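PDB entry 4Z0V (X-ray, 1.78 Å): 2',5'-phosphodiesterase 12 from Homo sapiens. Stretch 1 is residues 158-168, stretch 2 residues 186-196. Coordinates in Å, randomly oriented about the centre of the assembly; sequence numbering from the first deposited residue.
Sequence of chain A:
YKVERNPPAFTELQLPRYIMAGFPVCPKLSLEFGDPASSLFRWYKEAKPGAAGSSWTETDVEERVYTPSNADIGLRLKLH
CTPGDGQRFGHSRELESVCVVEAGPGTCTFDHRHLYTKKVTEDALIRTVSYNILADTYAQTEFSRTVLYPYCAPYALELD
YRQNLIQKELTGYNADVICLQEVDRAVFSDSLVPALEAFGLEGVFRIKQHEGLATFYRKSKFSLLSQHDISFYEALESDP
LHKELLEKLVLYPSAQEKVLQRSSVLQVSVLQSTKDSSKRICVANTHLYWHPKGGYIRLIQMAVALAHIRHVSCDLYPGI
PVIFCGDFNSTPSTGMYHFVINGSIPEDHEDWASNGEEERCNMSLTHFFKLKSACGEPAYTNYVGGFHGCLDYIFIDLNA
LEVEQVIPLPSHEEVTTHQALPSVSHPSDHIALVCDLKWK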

ATOM      1  N   GLU A 158     -10.873   3.096  14.610  1.00 16.47           N
ATOM      2  CA  GLU A 158     -11.339   4.324  13.990  1.00 17.24           C
ATOM      3  C   GLU A 158     -10.365   4.803  12.935  1.00 18.87           C
ATOM      4  O   GLU A 158      -9.156   4.736  13.164  1.00 17.63           O
ATOM      5  CB  GLU A 158     -11.506   5.397  15.072  1.00 19.77           C
ATOM      6  CG  GLU A 158     -12.533   4.993  16.122  1.00 34.09           C
ATOM      7  CD  GLU A 158     -13.767   5.866  16.168  1.00 61.76           C
ATOM      8  OE1 GLU A 158     -13.644   7.059  16.528  1.00 68.90           O
ATOM      9  OE2 GLU A 158     -14.866   5.344  15.875  1.00 58.62           O
ATOM     10  N   LEU A 159     -10.890   5.283  11.796  1.00 15.64           N
ATOM     11  CA  LEU A 159     -10.063   5.694  10.672  1.00 17.16           C
ATOM     12  C   LEU A 159      -8.990   6.744  11.011  1.00 21.41           C
ATOM     13  O   LEU A 159      -7.831   6.547  10.623  1.00 20.57           O
ATOM     14  CB  LEU A 159     -10.909   6.178   9.474  1.00 18.77           C
ATOM     15  CG  LEU A 159     -10.115   6.341   8.140  1.00 24.18           C
ATOM     16  CD1 LEU A 159      -9.294   5.074   7.794  1.00 24.51           C
ATOM     17  CD2 LEU A 159     -11.035   6.700   7.000  1.00 25.62           C
ATOM     18  N   ASP A 160      -9.349   7.817  11.711  1.00 17.70           N
ATOM     19  CA  ASP A 160      -8.417   8.896  12.031  1.00 17.58           C
ATOM     20  C   ASP A 160      -7.209   8.389  12.856  1.00 20.51           C
ATOM     21  O   ASP A 160      -6.076   8.769  12.558  1.00 19.59           O
ATOM     22  CB  ASP A 160      -9.127  10.053  12.754  1.00 20.66           C
ATOM     23  CG  ASP A 160     -10.065  10.877  11.869  1.00 43.08           C
ATOM     24  OD1 ASP A 160      -9.758  11.048  10.662  1.00 43.25           O
ATOM     25  OD2 ASP A 160     -11.086  11.381  12.392  1.00 56.39           O
ATOM     26  N   TYR A 161      -7.442   7.476  13.820  1.00 15.37           N
ATOM     27  CA  TYR A 161      -6.358   6.899  14.606  1.00 13.21           C
ATOM     28  C   TYR A 161      -5.433   6.041  13.708  1.00 14.61           C
ATOM     29  O   TYR A 161      -4.199   6.225  13.688  1.00 12.19           O
ATOM     30  CB  TYR A 161      -6.931   6.045  15.761  1.00 13.18           C
ATOM     31  CG  TYR A 161      -5.853   5.492  16.667  1.00 13.19           C
ATOM     32  CD1 TYR A 161      -5.291   4.237  16.433  1.00 14.24           C
ATOM     33  CD2 TYR A 161      -5.392   6.219  17.760  1.00 15.02           C
ATOM     34  CE1 TYR A 161      -4.305   3.714  17.275  1.00 12.67           C
ATOM     35  CE2 TYR A 161      -4.428   5.696  18.627  1.00 16.21           C
ATOM     36  CZ  TYR A 161      -3.904   4.432  18.393  1.00 19.02           C
ATOM     37  OH  TYR A 161      -2.951   3.928  19.252  1.00 19.44           O
ATOM     38  N   ARG A 162      -6.024   5.057  13.013  1.00 11.63           N
ATOM     39  CA  ARG A 162      -5.257   4.151  12.138  1.00 10.52           C
ATOM     40  C   ARG A 162      -4.469   4.927  11.064  1.00 12.11           C
ATOM     41  O   ARG A 162      -3.338   4.551  10.768  1.00 12.71           O
ATOM     42  CB  ARG A 162      -6.179   3.127  11.489  1.00 10.67           C
ATOM     43  CG  ARG A 162      -6.722   2.157  12.531  1.00 14.93           C
ATOM     44  CD  ARG A 162      -7.222   0.834  11.956  1.00 15.47           C
ATOM     45  NE  ARG A 162      -8.268   1.053  10.969  1.00 12.88           N
ATOM     46  CZ  ARG A 162      -8.160   0.784   9.675  1.00 17.56           C
ATOM     47  NH1 ARG A 162      -9.182   1.000   8.862  1.00 13.36           N
ATOM     48  NH2 ARG A 162      -7.024   0.292   9.182  1.00 12.02           N
ATOM     49  N   GLN A 163      -5.057   5.980  10.484  1.00 11.63           N
ATOM     50  CA  GLN A 163      -4.347   6.762   9.457  1.00 10.87           C
ATOM     51  C   GLN A 163      -3.153   7.445  10.027  1.00 12.95           C
ATOM     52  O   GLN A 163      -2.125   7.505   9.349  1.00 11.98           O
ATOM     53  CB  GLN A 163      -5.242   7.784   8.747  1.00 12.51           C
ATOM     54  CG  GLN A 163      -6.220   7.131   7.789  1.00 14.94           C
ATOM     55  CD  GLN A 163      -5.617   6.070   6.901  1.00 20.38           C
ATOM     56  OE1 GLN A 163      -6.068   4.919   6.887  1.00 21.83           O
ATOM     57  NE2 GLN A 163      -4.602   6.424   6.126  1.00 15.05           N
ATOM     58  N   ASN A 164      -3.240   7.942  11.271  1.00  9.33           N
ATOM     59  CA  ASN A 164      -2.043   8.558  11.852  1.00 10.19           C
ATOM     60  C   ASN A 164      -0.879   7.553  11.924  1.00 13.67           C
ATOM     61  O   ASN A 164       0.253   7.861  11.529  1.00 12.54           O
ATOM     62  CB  ASN A 164      -2.354   9.110  13.224  1.00 14.03           C
ATOM     63  CG  ASN A 164      -2.184  10.596  13.299  1.00 44.05           C
ATOM     64  OD1 ASN A 164      -1.282  11.098  13.964  1.00 39.59           O
ATOM     65  ND2 ASN A 164      -3.026  11.330  12.600  1.00 41.21           N
ATOM     66  N   LEU A 165      -1.186   6.331  12.376  1.00 10.41           N
ATOM     67  CA  LEU A 165      -0.173   5.288  12.476  1.00  9.93           C
ATOM     68  C   LEU A 165       0.339   4.880  11.116  1.00 12.31           C
ATOM     69  O   LEU A 165       1.543   4.719  10.961  1.00 11.08           O
ATOM     70  CB  LEU A 165      -0.744   4.063  13.211  1.00  9.27           C
ATOM     71  CG  LEU A 165      -0.591   4.050  14.730  1.00 11.59           C
ATOM     72  CD1 LEU A 165      -1.315   5.229  15.374  1.00  9.67           C
ATOM     73  CD2 LEU A 165      -1.154   2.753  15.295  1.00 11.62           C
ATOM     74  N   ILE A 166      -0.554   4.752  10.126  1.00 10.15           N
ATOM     75  CA  ILE A 166      -0.186   4.328   8.754  1.00  9.16           C
ATOM     76  C   ILE A 166       0.691   5.407   8.116  1.00 10.30           C
ATOM     77  O   ILE A 166       1.669   5.093   7.457  1.00 10.71           O
ATOM     78  CB  ILE A 166      -1.455   4.021   7.907  1.00 11.67           C
ATOM     79  CG1 ILE A 166      -2.096   2.668   8.351  1.00 11.81           C
ATOM     80  CG2 ILE A 166      -1.136   3.984   6.388  1.00 12.31           C
ATOM     81  CD1 ILE A 166      -3.629   2.532   7.993  1.00 15.30           C
ATOM     82  N   GLN A 167       0.380   6.673   8.361  1.00  8.09           N
ATOM     83  CA  GLN A 167       1.201   7.754   7.840  1.00  7.89           C
ATOM     84  C   GLN A 167       2.594   7.700   8.447  1.00 11.92           C
ATOM     85  O   GLN A 167       3.580   7.760   7.713  1.00 10.75           O
ATOM     86  CB  GLN A 167       0.548   9.119   8.129  1.00  9.48           C
ATOM     87  CG  GLN A 167      -0.647   9.417   7.204  1.00  9.47           C
ATOM     88  CD  GLN A 167      -1.228  10.790   7.548  1.00 20.12           C
ATOM     89  OE1 GLN A 167      -1.147  11.255   8.677  1.00 22.57           O
ATOM     90  NE2 GLN A 167      -1.810  11.481   6.584  1.00 18.20           N
ATOM     91  N   LYS A 168       2.679   7.516   9.772  1.00 11.69           N
ATOM     92  CA  LYS A 168       3.980   7.431  10.435  1.00 10.98           C
ATOM     93  C   LYS A 168       4.752   6.194   9.928  1.00 12.02           C
ATOM     94  O   LYS A 168       5.930   6.275   9.613  1.00 11.87           O
ATOM     95  CB  LYS A 168       3.813   7.380  11.960  1.00 12.35           C
ATOM     96  CG  LYS A 168       5.194   7.395  12.657  1.00 13.84           C
ATOM     97  CD  LYS A 168       5.134   7.467  14.162  1.00 13.30           C
ATOM     98  CE  LYS A 168       6.542   7.527  14.749  1.00 15.49           C
ATOM     99  NZ  LYS A 168       6.450   7.687  16.235  1.00 17.11           N
ATOM    100  N   ALA A 186     -11.359   8.050   0.152  1.00 15.83           N
ATOM    101  CA  ALA A 186     -10.964   9.216   0.965  1.00 15.77           C
ATOM    102  C   ALA A 186      -9.606   9.016   1.629  1.00 17.34           C
ATOM    103  O   ALA A 186      -8.904   9.995   1.851  1.00 17.75           O
ATOM    104  CB  ALA A 186     -12.019   9.514   2.035  1.00 16.96           C
ATOM    105  N   VAL A 187      -9.214   7.758   1.896  1.00 12.03           N
ATOM    106  CA  VAL A 187      -7.889   7.499   2.500  1.00 10.40           C
ATOM    107  C   VAL A 187      -6.811   7.874   1.476  1.00 13.11           C
ATOM    108  O   VAL A 187      -5.827   8.529   1.838  1.00 11.34           O
ATOM    109  CB  VAL A 187      -7.780   6.038   2.990  1.00 12.31           C
ATOM    110  CG1 VAL A 187      -6.324   5.663   3.327  1.00 10.97           C
ATOM    111  CG2 VAL A 187      -8.696   5.847   4.208  1.00 11.64           C
ATOM    112  N   PHE A 188      -7.004   7.490   0.200  1.00 10.66           N
ATOM    113  CA  PHE A 188      -6.048   7.843  -0.851  1.00  9.11           C
ATOM    114  C   PHE A 188      -5.895   9.352  -0.954  1.00 13.58           C
ATOM    115  O   PHE A 188      -4.784   9.846  -0.877  1.00 12.02           O
ATOM    116  CB  PHE A 188      -6.480   7.270  -2.217  1.00 10.12           C
ATOM    117  CG  PHE A 188      -5.491   7.586  -3.315  1.00  9.67           C
ATOM    118  CD1 PHE A 188      -4.286   6.901  -3.407  1.00 10.23           C
ATOM    119  CD2 PHE A 188      -5.746   8.599  -4.231  1.00  9.85           C
ATOM    120  CE1 PHE A 188      -3.352   7.226  -4.394  1.00 10.74           C
ATOM    121  CE2 PHE A 188      -4.803   8.930  -5.213  1.00 12.88           C
ATOM    122  CZ  PHE A 188      -3.617   8.241  -5.291  1.00 10.10           C
ATOM    123  N   SER A 189      -7.008  10.093  -1.108  1.00 11.48           N
ATOM    124  CA  SER A 189      -6.908  11.525  -1.355  1.00 13.87           C
ATOM    125  C   SER A 189      -6.588  12.377  -0.121  1.00 17.19           C
ATOM    126  O   SER A 189      -5.912  13.399  -0.285  1.00 18.38           O
ATOM    127  CB  SER A 189      -8.198  12.028  -2.010  1.00 18.56           C
ATOM    128  OG  SER A 189      -9.303  11.737  -1.171  1.00 25.75           O
ATOM    129  N   ASP A 190      -7.057  11.992   1.083  1.00 15.10           N
ATOM    130  CA  ASP A 190      -6.910  12.835   2.289  1.00 15.51           C
ATOM    131  C   ASP A 190      -5.831  12.403   3.265  1.00 19.61           C
ATOM    132  O   ASP A 190      -5.448  13.214   4.112  1.00 19.03           O
ATOM    133  CB  ASP A 190      -8.237  12.911   3.076  1.00 17.21           C
ATOM    134  CG  ASP A 190      -9.465  13.234   2.239  1.00 28.18           C
ATOM    135  OD1 ASP A 190      -9.299  13.738   1.111  1.00 28.39           O
ATOM    136  OD2 ASP A 190     -10.579  12.943   2.698  1.00 34.68           O
ATOM    137  N   SER A 191      -5.350  11.146   3.182  1.00 14.17           N
ATOM    138  CA  SER A 191      -4.322  10.709   4.119  1.00 12.61           C
ATOM    139  C   SER A 191      -3.022  10.306   3.401  1.00 14.23           C
ATOM    140  O   SER A 191      -1.957  10.822   3.733  1.00 12.60           O
ATOM    141  CB  SER A 191      -4.839   9.538   4.945  1.00 14.90           C
ATOM    142  OG  SER A 191      -3.799   9.002   5.749  1.00 20.51           O
ATOM    143  N   LEU A 192      -3.103   9.359   2.471  1.00  9.82           N
ATOM    144  CA  LEU A 192      -1.887   8.857   1.814  1.00 10.46           C
ATOM    145  C   LEU A 192      -1.264   9.881   0.870  1.00 13.50           C
ATOM    146  O   LEU A 192      -0.066  10.126   0.967  1.00 13.46           O
ATOM    147  CB  LEU A 192      -2.185   7.551   1.067  1.00 10.39           C
ATOM    148  CG  LEU A 192      -2.822   6.480   1.937  1.00 12.65           C
ATOM    149  CD1 LEU A 192      -3.292   5.332   1.078  1.00 13.04           C
ATOM    150  CD2 LEU A 192      -1.820   5.967   3.020  1.00 18.57           C
ATOM    151  N   VAL A 193      -2.056  10.502  -0.020  1.00  9.78           N
ATOM    152  CA  VAL A 193      -1.478  11.469  -0.952  1.00 10.09           C
ATOM    153  C   VAL A 193      -0.805  12.635  -0.174  1.00 13.98           C
ATOM    154  O   VAL A 193       0.366  12.855  -0.417  1.00 14.34           O
ATOM    155  CB  VAL A 193      -2.476  11.937  -2.036  1.00 12.58           C
ATOM    156  CG1 VAL A 193      -2.022  13.242  -2.690  1.00 12.92           C
ATOM    157  CG2 VAL A 193      -2.645  10.852  -3.099  1.00 13.05           C
ATOM    158  N   PRO A 194      -1.427  13.300   0.820  1.00 12.50           N
ATOM    159  CA  PRO A 194      -0.709  14.391   1.523  1.00 12.41           C
ATOM    160  C   PRO A 194       0.541  13.925   2.270  1.00 13.63           C
ATOM    161  O   PRO A 194       1.563  14.614   2.212  1.00 13.36           O
ATOM    162  CB  PRO A 194      -1.766  14.925   2.503  1.00 13.89           C
ATOM    163  CG  PRO A 194      -3.090  14.570   1.855  1.00 18.78           C
ATOM    164  CD  PRO A 194      -2.827  13.205   1.290  1.00 14.97           C
ATOM    165  N   ALA A 195       0.490  12.766   2.950  1.00 10.51           N
ATOM    166  CA  ALA A 195       1.664  12.308   3.681  1.00 10.68           C
ATOM    167  C   ALA A 195       2.782  11.905   2.733  1.00 12.58           C
ATOM    168  O   ALA A 195       3.937  12.322   2.890  1.00 13.44           O
ATOM    169  CB  ALA A 195       1.299  11.123   4.574  1.00 12.21           C
ATOM    170  N   LEU A 196       2.460  11.072   1.765  1.00  8.98           N
ATOM    171  CA  LEU A 196       3.508  10.526   0.912  1.00  7.85           C
ATOM    172  C   LEU A 196       4.042  11.560  -0.067  1.00 12.77           C
ATOM    173  O   LEU A 196       5.248  11.546  -0.357  1.00 11.21           O
ATOM    174  CB  LEU A 196       3.013   9.246   0.218  1.00  7.61           C
ATOM    175  CG  LEU A 196       2.703   8.079   1.185  1.00 12.69           C
ATOM    176  CD1 LEU A 196       2.237   6.847   0.424  1.00 13.01           C
ATOM    177  CD2 LEU A 196       3.960   7.653   1.988  1.00 14.25           C
TER

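The two helices, residues 159-168 and 186-196, run in the same general direction, their axes inclined by 33° and 10.0 Å apart at closest approach. Between them 331 Å² of surface is buried, and the contact centres on Gln167, Ser191 and Val187.

Gln167 covers the most surface. Its CA-to-CB bond points sideways, but with chi1 m and chi2 t the side chain extends so that its amide reaches the second helix. There Gln167 NE2 donates a hydrogen bond to the backbone O of Ser191 (2.9 Å, N-H...O angle 165°). Ser191 O also accepts a hydrogen bond from the backbone N of Ala195 at 3.2 Å, so the glutamine adds a second donor to an oxygen already engaged within the second helix. The aliphatic part of Gln167 is used as well: its CG lies 3.7 Å from Ala195 CB, where the small alanine side chain faces the first helix.

Ser191 receives a second glutamine one turn earlier. The CA-to-CB bond of Ser191 points toward the first helix, and Ser191 OG accepts a short, nearly straight hydrogen bond from Gln163 NE2 (2.7 Å, 164°). Gln163 and Gln167, four residues apart, thus converge on the hydroxyl and the carbonyl of one residue. Ser191 lies in a wider, pi-type turn at 188-192, in which the backbone N atoms of both Ser191 and Leu192 bond to Val187 O, at 3.0 and 2.9 Å.

Val187 provides the apolar counterpart. Val187 CG1 packs against the amide of Gln163, 3.4 Å from NE2, while Val187 CG2 meets Leu159 CD1 at 3.7 Å. A second apolar contact joins Ile166 CG2 to Leu192 CD2 at 4.0 Å. The paired glutamine hydrogen bonds are accompanied by close hydrocarbon packing.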